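Local coordinates for cellulase (Bacteroides salanitronis, PDB 6WQY), which is a broad-specificity GH5_4 endoglucanase, present here as the catalytic TIM-barrel part of a longer protein, and probably cleaves beta-1,4-glucan chains such as cellulose, at residues A68-T73 with E373-M378; E103-A108 with G164-F169; K133-D138 with Y193-E198; V250-P255 with L325-Y330. All coordinates share one frame; numbering follows the deposited sequence. Where two conformers were deposited one is given.

The four contacts sit at different places on one eight-stranded TIM barrel. Interactions 1 and 2 are buried and wholly apolar across their segments, one joining the first and last helices of the barrel ring, the other a helix to the turn that opens strand 167-170. Interaction 3, the farthest from the middle of the chain, is a small alanine-valine contact with partly exposed neighbours. Interaction 4 differs in chemistry: a tyrosine hydroxyl and a water reach backbone carbonyls at the C-terminal end of strand 246-251. Interactions 1 and 4 touch, because helix 318-337 packs on helix 371-383 through Leu328 and Val374; interactions 2 and 4 reach the same sheet on opposite sides of the chain's centre.

Interaction 1 (A68-T73 with E373-M378); sequences ANAGFT and EVIDVM
The Phe72 ring meets helix 371-383 with its CE2-CZ side. Met378 CE lies at the ring edge, close to the ring plane, 4.1 Å from Phe72 CZ. Ile375 brings its CG1 to 3.9 Å from Phe72 CE2, and the two side chains cross at about a right angle. Elsewhere around the ring, Trp35 packs edge-to-face with Phe72 and Leu33 touches it as well.

Ile375 is the broadest contributor from its helix. CG1 lies beside the backbone N and opposite the carbonyl carbon (chi1 -66°), which carries that branch to the phenylalanine while CG2 drops toward the end of helix 61-70, 3.7 Å from Ala70 O. The terminal CD1 lies 4.1 Å from Phe72 CE2 and more loosely, at 4.4 Å, beside Ala70 CB. Met378 bends at its last torsion (chi3 -64°), bringing the methyl rather than the sulfur to the ring. Gly71 closes the helix in a Schellman motif, with positive phi (101°) and its N bonded to Ala68 O at 3.0 Å; the chain then turns, and the far end of the Phe72 ring reaches helix 371-383.

Putting an alanine at Ile375 would probably open a gap beside Phe72 CE2 and Ala70, leaving the ring with Met378 as its main support from this helix.

No hydrogen bond runs between the two segments: the join is apolar, from the end of helix 61-70 and the loop after it to helix 371-383. Ala70 O is nevertheless satisfied by Lys379 NZ, one residue further along helix 371-383, so a polar tie borders the apolar patch.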
loop_
_atom_site.group_PDB
_atom_site.type_symbol
_atom_site.label_atom_id
_atom_site.label_comp_id
_atom_site.label_asym_id
_atom_site.label_seq_id
_atom_site.Cartn_x
_atom_site.Cartn_y
_atom_site.Cartn_z
ATOM N N ALA A 68 -17.065 3.684 2.993
ATOM C CA ALA A 68 -17.961 2.764 2.306
ATOM C C ALA A 68 -19.097 3.520 1.634
ATOM O O ALA A 68 -19.445 3.238 0.478
ATOM C CB ALA A 68 -18.500 1.727 3.291
ATOM N N ASN A 69 -19.671 4.501 2.322
ATOM C CA ASN A 69 -20.751 5.270 1.711
ATOM C C ASN A 69 -20.280 6.023 0.476
ATOM O O ASN A 69 -21.057 6.220 -0.462
ATOM C CB ASN A 69 -21.344 6.254 2.722
ATOM C CG ASN A 69 -22.145 5.564 3.804
ATOM O OD1 ASN A 69 -22.569 4.419 3.646
ATOM N ND2 ASN A 69 -22.370 6.265 4.910
ATOM N N ALA A 70 -19.025 6.459 0.469
ATOM C CA ALA A 70 -18.456 7.175 -0.664
ATOM C C ALA A 70 -18.125 6.263 -1.837
ATOM O O ALA A 70 -17.836 6.770 -2.928
ATOM C CB ALA A 70 -17.188 7.923 -0.236
ATOM N N GLY A 71 -18.147 4.949 -1.649
ATOM C CA GLY A 71 -17.919 4.015 -2.721
ATOM C C GLY A 71 -16.544 3.397 -2.786
ATOM O O GLY A 71 -16.240 2.720 -3.782
ATOM N N PHE A 72 -15.711 3.588 -1.775
ATOM C CA PHE A 72 -14.468 2.833 -1.718
ATOM C C PHE A 72 -14.762 1.372 -1.397
ATOM O O PHE A 72 -15.756 1.044 -0.747
ATOM C CB PHE A 72 -13.534 3.443 -0.669
ATOM C CG PHE A 72 -12.915 4.730 -1.115
ATOM C CD1 PHE A 72 -11.765 4.730 -1.900
ATOM C CD2 PHE A 72 -13.501 5.951 -0.804
ATOM C CE1 PHE A 72 -11.199 5.901 -2.338
ATOM C CE2 PHE A 72 -12.930 7.136 -1.250
ATOM C CZ PHE A 72 -11.782 7.114 -2.023
ATOM N N THR A 73 -13.877 0.491 -1.868
ATOM C CA THR A 73 -14.000 -0.955 -1.711
ATOM C C THR A 73 -13.096 -1.508 -0.621
ATOM O O THR A 73 -13.459 -2.479 0.073
ATOM C CB THR A 73 -13.607 -1.651 -3.028
ATOM O OG1 THR A 73 -14.173 -0.955 -4.140
ATOM C CG2 THR A 73 -14.040 -3.117 -3.034
ATOM N N GLU A 373 -15.742 15.452 -5.668
ATOM C CA GLU A 373 -15.415 15.474 -7.088
ATOM C C GLU A 373 -14.206 14.598 -7.384
ATOM O O GLU A 373 -14.151 13.942 -8.438
ATOM C CB GLU A 373 -15.168 16.917 -7.522
ATOM C CG GLU A 373 -16.436 17.768 -7.645
ATOM C CD GLU A 373 -17.139 18.084 -6.326
ATOM O OE1 GLU A 373 -16.458 18.228 -5.291
ATOM O OE2 GLU A 373 -18.385 18.204 -6.327
ATOM N N VAL A 374 -13.234 14.583 -6.475
ATOM C CA VAL A 374 -12.063 13.734 -6.633
ATOM C C VAL A 374 -12.457 12.261 -6.581
ATOM O O VAL A 374 -12.035 11.448 -7.416
ATOM C CB VAL A 374 -11.025 14.072 -5.552
ATOM C CG1 VAL A 374 -9.849 13.104 -5.630
ATOM C CG2 VAL A 374 -10.539 15.505 -5.704
ATOM N N ILE A 375 -13.253 11.891 -5.579
ATOM C CA ILE A 375 -13.721 10.520 -5.439
ATOM C C ILE A 375 -14.499 10.094 -6.672
ATOM O O ILE A 375 -14.320 8.984 -7.182
ATOM C CB ILE A 375 -14.543 10.393 -4.143
ATOM C CG1 ILE A 375 -13.642 10.622 -2.926
ATOM C CG2 ILE A 375 -15.228 9.050 -4.078
ATOM C CD1 ILE A 375 -14.379 10.934 -1.641
ATOM N N ASP A 376 -15.346 10.987 -7.189
ATOM C CA ASP A 376 -16.153 10.638 -8.352
ATOM C C ASP A 376 -15.299 10.301 -9.561
ATOM O O ASP A 376 -15.622 9.374 -10.297
ATOM C CB ASP A 376 -17.118 11.780 -8.676
ATOM C CG ASP A 376 -18.266 11.874 -7.687
ATOM O OD1 ASP A 376 -18.455 10.930 -6.885
ATOM O OD2 ASP A 376 -18.985 12.897 -7.718
ATOM N N VAL A 377 -14.210 11.041 -9.799
ATOM C CA VAL A 377 -13.404 10.734 -10.984
ATOM C C VAL A 377 -12.621 9.434 -10.809
ATOM O O VAL A 377 -12.400 8.707 -11.776
ATOM C CB VAL A 377 -12.498 11.899 -11.441
ATOM C CG1 VAL A 377 -13.315 13.156 -11.708
ATOM C CG2 VAL A 377 -11.383 12.161 -10.454
ATOM N N MET A 378 -12.192 9.132 -9.579
ATOM C CA MET A 378 -11.494 7.869 -9.342
ATOM C C MET A 378 -12.446 6.693 -9.497
ATOM O O MET A 378 -12.099 5.680 -10.113
ATOM C CB MET A 378 -10.824 7.874 -7.957
ATOM C CG MET A 378 -9.729 8.919 -7.838
ATOM S SD MET A 378 -8.589 8.696 -6.467
ATOM C CE MET A 378 -9.699 8.897 -5.070
#

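Interaction 2 (E103-A108 with G164-F169)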
loop_
_atom_site.group_PDB
_atom_site.type_symbol
_atom_site.label_atom_id
_atom_site.label_comp_id
_atom_site.label_asym_id
_atom_site.label_seq_id
_atom_site.Cartn_x
_atom_site.Cartn_y
_atom_site.Cartn_z
ATOM N N GLU A 103 -8.911 -3.018 16.331
ATOM C CA GLU A 103 -10.053 -2.107 16.304
ATOM C C GLU A 103 -10.236 -1.513 14.913
ATOM O O GLU A 103 -11.352 -1.444 14.391
ATOM C CB GLU A 103 -9.872 -0.982 17.324
ATOM C CG GLU A 103 -10.028 -1.427 18.756
ATOM C CD GLU A 103 -9.801 -0.328 19.773
ATOM O OE1 GLU A 103 -9.435 0.811 19.408
ATOM O OE2 GLU A 103 -9.981 -0.615 20.986
ATOM N N VAL A 104 -9.147 -1.058 14.310
ATOM C CA VAL A 104 -9.225 -0.406 13.010
ATOM C C VAL A 104 -9.590 -1.417 11.927
ATOM O O VAL A 104 -10.436 -1.130 11.073
ATOM C CB VAL A 104 -7.922 0.363 12.726
ATOM C CG1 VAL A 104 -7.982 1.025 11.359
ATOM C CG2 VAL A 104 -7.693 1.416 13.801
ATOM N N VAL A 105 -8.999 -2.614 11.964
ATOM C CA VAL A 105 -9.442 -3.697 11.084
ATOM C C VAL A 105 -10.934 -3.940 11.245
ATOM O O VAL A 105 -11.662 -4.136 10.263
ATOM C CB VAL A 105 -8.626 -4.973 11.363
ATOM C CG1 VAL A 105 -9.260 -6.177 10.691
ATOM C CG2 VAL A 105 -7.192 -4.801 10.899
ATOM N N GLY A 106 -11.415 -3.934 12.487
ATOM C CA GLY A 106 -12.827 -4.157 12.742
ATOM C C GLY A 106 -13.723 -3.071 12.206
ATOM O O GLY A 106 -14.852 -3.352 11.791
ATOM N N TYR A 107 -13.244 -1.824 12.186
ATOM C CA TYR A 107 -14.030 -0.763 11.568
ATOM C C TYR A 107 -14.232 -1.062 10.090
ATOM O O TYR A 107 -15.327 -0.890 9.550
ATOM C CB TYR A 107 -13.317 0.586 11.670
ATOM C CG TYR A 107 -13.020 1.137 13.039
ATOM C CD1 TYR A 107 -13.762 0.800 14.161
ATOM C CD2 TYR A 107 -11.964 2.018 13.201
ATOM C CE1 TYR A 107 -13.450 1.338 15.413
ATOM C CE2 TYR A 107 -11.655 2.556 14.421
ATOM C CZ TYR A 107 -12.383 2.213 15.527
ATOM O OH TYR A 107 -12.036 2.763 16.754
ATOM N N ALA A 108 -13.167 -1.488 9.410
ATOM C CA ALA A 108 -13.280 -1.824 7.996
ATOM C C ALA A 108 -14.229 -2.994 7.797
ATOM O O ALA A 108 -15.099 -2.962 6.919
ATOM C CB ALA A 108 -11.902 -2.156 7.431
ATOM N N GLY A 164 -11.893 -13.606 7.895
ATOM C CA GLY A 164 -11.973 -14.087 6.535
ATOM C C GLY A 164 -11.105 -13.287 5.580
ATOM O O GLY A 164 -10.290 -12.443 5.962
ATOM N N ASN A 165 -11.314 -13.565 4.294
ATOM C CA ASN A 165 -10.434 -13.044 3.261
ATOM C C ASN A 165 -10.722 -11.594 2.884
ATOM O O ASN A 165 -10.060 -11.075 1.970
ATOM C CB ASN A 165 -10.414 -13.961 2.038
ATOM C CG ASN A 165 -9.440 -15.126 2.204
ATOM O OD1 ASN A 165 -8.725 -15.226 3.214
ATOM N ND2 ASN A 165 -9.375 -15.991 1.196
ATOM N N PHE A 166 -11.592 -10.882 3.612
ATOM C CA PHE A 166 -11.590 -9.425 3.502
ATOM C C PHE A 166 -10.244 -8.858 3.934
ATOM O O PHE A 166 -9.883 -7.748 3.520
ATOM C CB PHE A 166 -12.721 -8.775 4.321
ATOM C CG PHE A 166 -12.410 -8.591 5.784
ATOM C CD1 PHE A 166 -12.611 -9.613 6.694
ATOM C CD2 PHE A 166 -11.898 -7.385 6.251
ATOM C CE1 PHE A 166 -12.307 -9.455 8.027
ATOM C CE2 PHE A 166 -11.584 -7.229 7.582
ATOM C CZ PHE A 166 -11.791 -8.269 8.478
ATOM N N LEU A 167 -9.517 -9.577 4.802
ATOM C CA LEU A 167 -8.297 -9.077 5.424
ATOM C C LEU A 167 -7.082 -9.663 4.725
ATOM O O LEU A 167 -6.929 -10.890 4.625
ATOM C CB LEU A 167 -8.291 -9.421 6.907
ATOM C CG LEU A 167 -7.045 -8.968 7.675
ATOM C CD1 LEU A 167 -6.844 -7.456 7.642
ATOM C CD2 LEU A 167 -7.153 -9.457 9.126
ATOM N N VAL A 168 -6.220 -8.756 4.265
ATOM C CA VAL A 168 -4.964 -9.047 3.578
ATOM C C VAL A 168 -3.809 -8.632 4.481
ATOM O O VAL A 168 -3.877 -7.593 5.145
ATOM C CB VAL A 168 -4.913 -8.222 2.273
ATOM C CG1 VAL A 168 -3.565 -8.332 1.568
ATOM C CG2 VAL A 168 -6.042 -8.605 1.337
ATOM N N PHE A 169 -2.739 -9.432 4.492
ATOM C CA PHE A 169 -1.489 -9.038 5.142
ATOM C C PHE A 169 -0.474 -8.662 4.058
ATOM O O PHE A 169 -0.268 -9.444 3.124
ATOM C CB PHE A 169 -0.881 -10.192 5.959
ATOM C CG PHE A 169 -1.772 -10.770 7.041
ATOM C CD1 PHE A 169 -2.798 -10.062 7.648
ATOM C CD2 PHE A 169 -1.527 -12.072 7.451
ATOM C CE1 PHE A 169 -3.569 -10.652 8.642
ATOM C CE2 PHE A 169 -2.292 -12.662 8.437
ATOM C CZ PHE A 169 -3.312 -11.954 9.041
#
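Val105 carries the helix side of this contact through one methyl, CG1, which touches both Phe166 and Leu167. That methyl stands at the rim of the Phe166 ring, near its plane, 4.0 Å from Phe166 CZ and equally close to CE2. It also touches Leu167 CD1 at 4.1 Å. The valine can serve both because CG1 is placed opposite the backbone N (chi1 168°), pointing out from helix 95-110 toward the barrel.

Phe166 adopts the less common first torsion, its CG between the backbone N and the carbonyl carbon (chi1 83°). This folds the ring back over its own neighbour: Leu167 CB lies 3.9 Å above the plane of the Phe166 ring, over its centre. One face of the ring is therefore covered by the next residue in the chain, while the edge is what the helix meets. CE2 of Phe166 also runs close to the helix backbone, 4.1 Å from Val105 O.

Both residues belong to a type I beta turn from Gly164 to Leu167, which leads into strand 167-170 and is closed by a hydrogen bond of 3.2 Å from Leu167 N to Gly164 O. Across the segments there are no hydrogen bonds, and the join is purely apolar.

Strand 114-118 is the shared neighbour. Val105 also rests on Ile117, Phe166 on Asn114, and the backbone of Phe166 and of Val168 is hydrogen-bonded to Ala115. Helix 95-110 thus spans from strand 114-118 to the start of strand 167-170, the next strand of the barrel, while Val104 and Ala108 lean on Phe64 of helix 61-70.

Interaction 3 (K133-D138 with Y193-E198)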
loop_
_atom_site.group_PDB
_atom_site.type_symbol
_atom_site.label_atom_id
_atom_site.label_comp_id
_atom_site.label_asym_id
_atom_site.label_seq_id
_atom_site.Cartn_x
_atom_site.Cartn_y
_atom_site.Cartn_z
ATOM N N LYS A 133 20.305 -2.802 4.284
ATOM C CA LYS A 133 21.686 -2.486 3.950
ATOM C C LYS A 133 22.641 -3.427 4.666
ATOM O O LYS A 133 23.517 -4.040 4.046
ATOM C CB LYS A 133 22.010 -1.035 4.294
ATOM C CG LYS A 133 23.376 -0.613 3.740
ATOM C CD LYS A 133 23.691 0.872 3.929
ATOM C CE LYS A 133 23.871 1.225 5.399
ATOM N NZ LYS A 133 24.157 2.676 5.619
ATOM N N ASP A 134 22.467 -3.568 5.983
ATOM C CA ASP A 134 23.356 -4.419 6.764
ATOM C C ASP A 134 22.983 -5.888 6.665
ATOM O O ASP A 134 23.865 -6.741 6.765
ATOM C CB ASP A 134 23.380 -3.947 8.213
ATOM C CG ASP A 134 23.933 -2.542 8.353
ATOM O OD1 ASP A 134 25.038 -2.279 7.831
ATOM O OD2 ASP A 134 23.244 -1.699 8.970
ATOM N N ALA A 135 21.710 -6.212 6.449
ATOM C CA ALA A 135 21.354 -7.611 6.264
ATOM C C ALA A 135 22.036 -8.189 5.040
ATOM O O ALA A 135 22.383 -9.378 5.024
ATOM C CB ALA A 135 19.846 -7.765 6.110
ATOM N N ALA A 136 22.276 -7.373 4.014
ATOM C CA ALA A 136 22.899 -7.856 2.795
ATOM C C ALA A 136 24.402 -8.041 2.936
ATOM O O ALA A 136 25.010 -8.671 2.066
ATOM C CB ALA A 136 22.605 -6.885 1.643
ATOM N N THR A 137 25.035 -7.495 3.984
ATOM C CA THR A 137 26.457 -7.683 4.201
ATOM C C THR A 137 26.780 -8.531 5.423
ATOM O O THR A 137 27.913 -8.968 5.554
ATOM C CB THR A 137 27.198 -6.340 4.310
ATOM O OG1 THR A 137 26.702 -5.600 5.424
ATOM C CG2 THR A 137 27.061 -5.510 3.045
ATOM N N ASP A 138 25.842 -8.781 6.313
ATOM C CA ASP A 138 26.123 -9.446 7.584
ATOM C C ASP A 138 25.043 -10.488 7.826
ATOM O O ASP A 138 23.898 -10.150 8.120
ATOM C CB ASP A 138 26.165 -8.417 8.717
ATOM C CG ASP A 138 26.600 -9.010 10.039
ATOM O OD1 ASP A 138 26.515 -10.238 10.207
ATOM O OD2 ASP A 138 27.046 -8.235 10.912
ATOM N N TYR A 193 18.555 -7.213 -3.548
ATOM C CA TYR A 193 17.310 -7.708 -4.131
ATOM C C TYR A 193 17.011 -9.122 -3.650
ATOM O O TYR A 193 15.846 -9.472 -3.373
ATOM C CB TYR A 193 17.366 -7.695 -5.659
ATOM C CG TYR A 193 17.592 -6.334 -6.271
ATOM C CD1 TYR A 193 16.943 -5.212 -5.805
ATOM C CD2 TYR A 193 18.487 -6.173 -7.319
ATOM C CE1 TYR A 193 17.177 -3.967 -6.362
ATOM C CE2 TYR A 193 18.730 -4.941 -7.888
ATOM C CZ TYR A 193 18.066 -3.830 -7.404
ATOM O OH TYR A 193 18.280 -2.571 -7.914
ATOM N N ALA A 194 18.047 -9.953 -3.555
ATOM C CA ALA A 194 17.865 -11.325 -3.116
ATOM C C ALA A 194 17.420 -11.377 -1.662
ATOM O O ALA A 194 16.561 -12.185 -1.300
ATOM C CB ALA A 194 19.156 -12.122 -3.304
ATOM N N VAL A 195 17.999 -10.530 -0.812
ATOM C CA VAL A 195 17.602 -10.503 0.592
ATOM C C VAL A 195 16.135 -10.128 0.740
ATOM O O VAL A 195 15.405 -10.760 1.514
ATOM C CB VAL A 195 18.526 -9.567 1.390
ATOM C CG1 VAL A 195 17.974 -9.336 2.785
ATOM C CG2 VAL A 195 19.928 -10.144 1.456
ATOM N N LEU A 196 15.672 -9.112 0.008
ATOM C CA LEU A 196 14.261 -8.751 0.096
ATOM C C LEU A 196 13.380 -9.919 -0.341
ATOM O O LEU A 196 12.348 -10.210 0.283
ATOM C CB LEU A 196 13.983 -7.501 -0.735
ATOM C CG LEU A 196 12.528 -7.056 -0.743
ATOM C CD1 LEU A 196 11.946 -6.830 0.644
ATOM C CD2 LEU A 196 12.382 -5.773 -1.568
ATOM N N ASN A 197 13.772 -10.613 -1.401
ATOM C CA ASN A 197 13.007 -11.783 -1.811
ATOM C C ASN A 197 12.993 -12.854 -0.723
ATOM O O ASN A 197 11.963 -13.514 -0.508
ATOM C CB ASN A 197 13.536 -12.332 -3.135
ATOM C CG ASN A 197 13.153 -11.461 -4.327
ATOM O OD1 ASN A 197 12.030 -10.960 -4.410
ATOM N ND2 ASN A 197 14.072 -11.289 -5.261
ATOM N N GLU A 198 14.117 -13.036 -0.020
ATOM C CA GLU A 198 14.167 -13.971 1.096
ATOM C C GLU A 198 13.226 -13.542 2.214
ATOM O O GLU A 198 12.547 -14.384 2.825
ATOM C CB GLU A 198 15.597 -14.065 1.658
ATOM C CG GLU A 198 16.618 -14.696 0.739
ATOM C CD GLU A 198 18.071 -14.599 1.235
ATOM O OE1 GLU A 198 18.330 -14.229 2.414
ATOM O OE2 GLU A 198 18.982 -14.911 0.423
#
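Ala136 and Val195 bring the two backbones within 6.3 Å at their CA atoms, a close approach that small side chains make possible. Residues 193-198 form a regular stretch inside helix 191-209, with Asn197 N bonded to Tyr193 O at 3.1 Å. The opposing backbone is winding out of a short helix: Thr137 N returns to Asp134 O at 3.1 Å, and a weak bond from Asp138 N goes to the same carbonyl. Asp138 then takes the N-cap position of helix 139-159, its OD1 receiving a hydrogen bond from Thr140 N. Only a short link therefore separates helix 132-135 from helix 139-159.

Val195 does the reaching with both of its methyls. CG1, opposite the backbone N (chi1 170°), touches Ala135 CB at 4.1 Å. CG2 settles against Ala136 instead, 4.0 Å from its CA and slightly farther, 4.2 Å, from its CB. The fork of the valine thus straddles two successive alanines, one branch on each. No hydrogen bond crosses between the segments, so van der Waals contact alone joins them here.

Around this point three helices converge. Asn142 of helix 139-159 touches both Ala135 and Val195, and Trp199, a turn further along helix 191-209, also touches Ala135. Charge gathers alongside: Glu198 makes salt bridges to Lys146 of helix 139-159 and to Arg191 of its own helix. The contact therefore fastens the link ahead of helix 139-159 to helix 191-209, the next helix around the barrel, far from the centre of the chain.

Interaction 4 (V250-P255 with L325-Y330); sequences VHFYDP and LYYLEY
Tyr327 stretches from helix 318-337 to donate a hydrogen bond from its hydroxyl to Asp254 O, at 2.8 Å. The carbonyl does not take this bond in its own plane: OH sits about 45° out of it, with a C=O...OH angle of 134°. The same hydroxyl of Tyr327 accepts a hydrogen bond from a water, OH to water O 2.9 Å, which also donates to Phe252 O, so one phenol holds the carbonyls of Phe252 and Asp254, the first through the water.

The extended reach comes from the first torsion of Tyr327, which sets CG opposite the backbone N (chi1 175°). Phe252 has the same disposition, and its CE2 meets the Tyr327 OH obliquely at 3.9 Å. Pro255, behind a cis peptide bond, lays CD 4.3 Å from Tyr327 CE1. A phenylalanine in place of Tyr327 would probably leave Asp254 O without its donor and the water without one of its two acceptors.

Phe252 packs edge-to-face on Phe291 of helix 284-299, Tyr253 OH bonds Glu309 of strand 305-310, and Asp254 OD2 bonds Asn286. Tyr327 thus ties helix 318-337 to residues 252-254 at the C-terminal end of strand 246-251, with Trp269 edge-to-face on its ring.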
loop_
_atom_site.group_PDB
_atom_site.type_symbol
_atom_site.label_atom_id
_atom_site.label_comp_id
_atom_site.label_asym_id
_atom_site.label_seq_id
_atom_site.Cartn_x
_atom_site.Cartn_y
_atom_site.Cartn_z
ATOM N N VAL A 250 3.174 -2.611 -5.570
ATOM C CA VAL A 250 3.999 -1.503 -6.042
ATOM C C VAL A 250 3.354 -0.196 -5.599
ATOM O O VAL A 250 2.166 -0.137 -5.293
ATOM C CB VAL A 250 4.217 -1.512 -7.567
ATOM C CG1 VAL A 250 4.989 -2.750 -7.991
ATOM C CG2 VAL A 250 2.912 -1.394 -8.316
ATOM N N HIS A 251 4.148 0.872 -5.598
ATOM C CA HIS A 251 3.639 2.222 -5.365
ATOM C C HIS A 251 3.902 3.054 -6.610
ATOM O O HIS A 251 4.880 2.820 -7.329
ATOM C CB HIS A 251 4.292 2.880 -4.138
ATOM C CG HIS A 251 3.978 2.180 -2.849
ATOM N ND1 HIS A 251 4.544 2.524 -1.641
ATOM C CD2 HIS A 251 3.135 1.159 -2.580
ATOM C CE1 HIS A 251 4.067 1.740 -0.684
ATOM N NE2 HIS A 251 3.208 0.898 -1.224
ATOM N N PHE A 252 3.028 4.032 -6.870
ATOM C CA PHE A 252 3.124 4.806 -8.101
ATOM C C PHE A 252 2.697 6.242 -7.851
ATOM O O PHE A 252 1.500 6.515 -7.718
ATOM C CB PHE A 252 2.269 4.205 -9.220
ATOM C CG PHE A 252 2.381 4.949 -10.519
ATOM C CD1 PHE A 252 3.464 4.738 -11.362
ATOM C CD2 PHE A 252 1.418 5.872 -10.901
ATOM C CE1 PHE A 252 3.570 5.417 -12.558
ATOM C CE2 PHE A 252 1.526 6.553 -12.094
ATOM C CZ PHE A 252 2.601 6.326 -12.918
ATOM N N TYR A 253 3.668 7.145 -7.849
ATOM C CA TYR A 253 3.434 8.571 -7.677
ATOM C C TYR A 253 3.986 9.378 -8.850
ATOM O O TYR A 253 4.049 10.617 -8.778
ATOM C CB TYR A 253 4.073 9.066 -6.392
ATOM C CG TYR A 253 3.451 8.579 -5.102
ATOM C CD1 TYR A 253 2.271 9.146 -4.644
ATOM C CD2 TYR A 253 4.064 7.603 -4.323
ATOM C CE1 TYR A 253 1.722 8.770 -3.436
ATOM C CE2 TYR A 253 3.506 7.207 -3.119
ATOM C CZ TYR A 253 2.339 7.799 -2.673
ATOM O OH TYR A 253 1.781 7.519 -1.450
ATOM N N ASP A 254 4.383 8.727 -9.936
ATOM C CA ASP A 254 5.104 9.444 -10.978
ATOM C C ASP A 254 4.219 10.520 -11.603
ATOM O O ASP A 254 3.073 10.233 -11.960
ATOM C CB ASP A 254 5.523 8.504 -12.110
ATOM C CG ASP A 254 6.542 7.463 -11.708
ATOM O OD1 ASP A 254 7.072 7.500 -10.571
ATOM O OD2 ASP A 254 6.840 6.595 -12.594
ATOM N N PRO A 255 4.727 11.742 -11.821
ATOM C CA PRO A 255 6.022 12.280 -11.379
ATOM C C PRO A 255 5.852 12.910 -9.997
ATOM O O PRO A 255 4.992 13.798 -9.836
ATOM C CB PRO A 255 6.346 13.325 -12.446
ATOM C CG PRO A 255 4.998 13.806 -12.924
ATOM C CD PRO A 255 3.979 12.734 -12.617
ATOM N N LEU A 325 -7.502 16.464 -11.008
ATOM C CA LEU A 325 -8.584 15.509 -11.213
ATOM C C LEU A 325 -8.353 14.700 -12.475
ATOM O O LEU A 325 -8.615 13.497 -12.504
ATOM C CB LEU A 325 -9.939 16.205 -11.226
ATOM C CG LEU A 325 -10.490 16.496 -9.837
ATOM C CD1 LEU A 325 -9.695 17.548 -9.091
ATOM C CD2 LEU A 325 -11.957 16.899 -9.914
ATOM N N TYR A 326 -7.865 15.349 -13.539
ATOM C CA TYR A 326 -7.514 14.622 -14.755
ATOM C C TYR A 326 -6.445 13.568 -14.477
ATOM O O TYR A 326 -6.588 12.414 -14.890
ATOM C CB TYR A 326 -7.082 15.601 -15.855
ATOM C CG TYR A 326 -6.464 14.909 -17.050
ATOM C CD1 TYR A 326 -7.154 13.927 -17.747
ATOM C CD2 TYR A 326 -5.181 15.218 -17.464
ATOM C CE1 TYR A 326 -6.585 13.275 -18.818
ATOM C CE2 TYR A 326 -4.594 14.570 -18.531
ATOM C CZ TYR A 326 -5.305 13.596 -19.206
ATOM O OH TYR A 326 -4.747 12.937 -20.282
ATOM N N TYR A 327 -5.375 13.950 -13.782
ATOM C CA TYR A 327 -4.329 12.996 -13.426
ATOM C C TYR A 327 -4.908 11.795 -12.686
ATOM O O TYR A 327 -4.631 10.637 -13.031
ATOM C CB TYR A 327 -3.260 13.696 -12.563
ATOM C CG TYR A 327 -2.206 12.742 -12.046
ATOM C CD1 TYR A 327 -1.076 12.451 -12.802
ATOM C CD2 TYR A 327 -2.354 12.110 -10.826
ATOM C CE1 TYR A 327 -0.120 11.557 -12.352
ATOM C CE2 TYR A 327 -1.399 11.218 -10.369
ATOM C CZ TYR A 327 -0.297 10.944 -11.129
ATOM O OH TYR A 327 0.625 10.034 -10.643
ATOM N N LEU A 328 -5.704 12.038 -11.641
ATOM C CA LEU A 328 -6.231 10.938 -10.844
ATOM C C LEU A 328 -7.171 10.067 -11.650
ATOM O O LEU A 328 -7.142 8.836 -11.530
ATOM C CB LEU A 328 -6.914 11.490 -9.594
ATOM C CG LEU A 328 -5.972 12.107 -8.558
ATOM C CD1 LEU A 328 -6.767 12.773 -7.465
ATOM C CD2 LEU A 328 -5.052 11.053 -7.952
ATOM N N GLU A 329 -8.012 10.683 -12.481
ATOM C CA GLU A 329 -8.908 9.914 -13.337
ATOM C C GLU A 329 -8.106 9.084 -14.329
ATOM O O GLU A 329 -8.395 7.895 -14.541
ATOM C CB GLU A 329 -9.888 10.853 -14.054
ATOM C CG GLU A 329 -11.087 10.147 -14.667
ATOM C CD GLU A 329 -12.148 11.087 -15.231
ATOM O OE1 GLU A 329 -12.032 12.323 -15.177
ATOM O OE2 GLU A 329 -13.130 10.552 -15.811
ATOM N N TYR A 330 -7.073 9.683 -14.925
ATOM C CA TYR A 330 -6.262 8.971 -15.906
ATOM C C TYR A 330 -5.544 7.782 -15.276
ATOM O O TYR A 330 -5.505 6.678 -15.855
ATOM C CB TYR A 330 -5.242 9.922 -16.539
ATOM C CG TYR A 330 -4.607 9.320 -17.758
ATOM C CD1 TYR A 330 -3.474 8.535 -17.666
ATOM C CD2 TYR A 330 -5.171 9.502 -19.003
ATOM C CE1 TYR A 330 -2.916 7.960 -18.786
ATOM C CE2 TYR A 330 -4.620 8.931 -20.128
ATOM C CZ TYR A 330 -3.497 8.156 -20.011
ATOM O OH TYR A 330 -2.936 7.570 -21.120
HETATM O O HOH W 1 -0.354 8.384 -8.524
#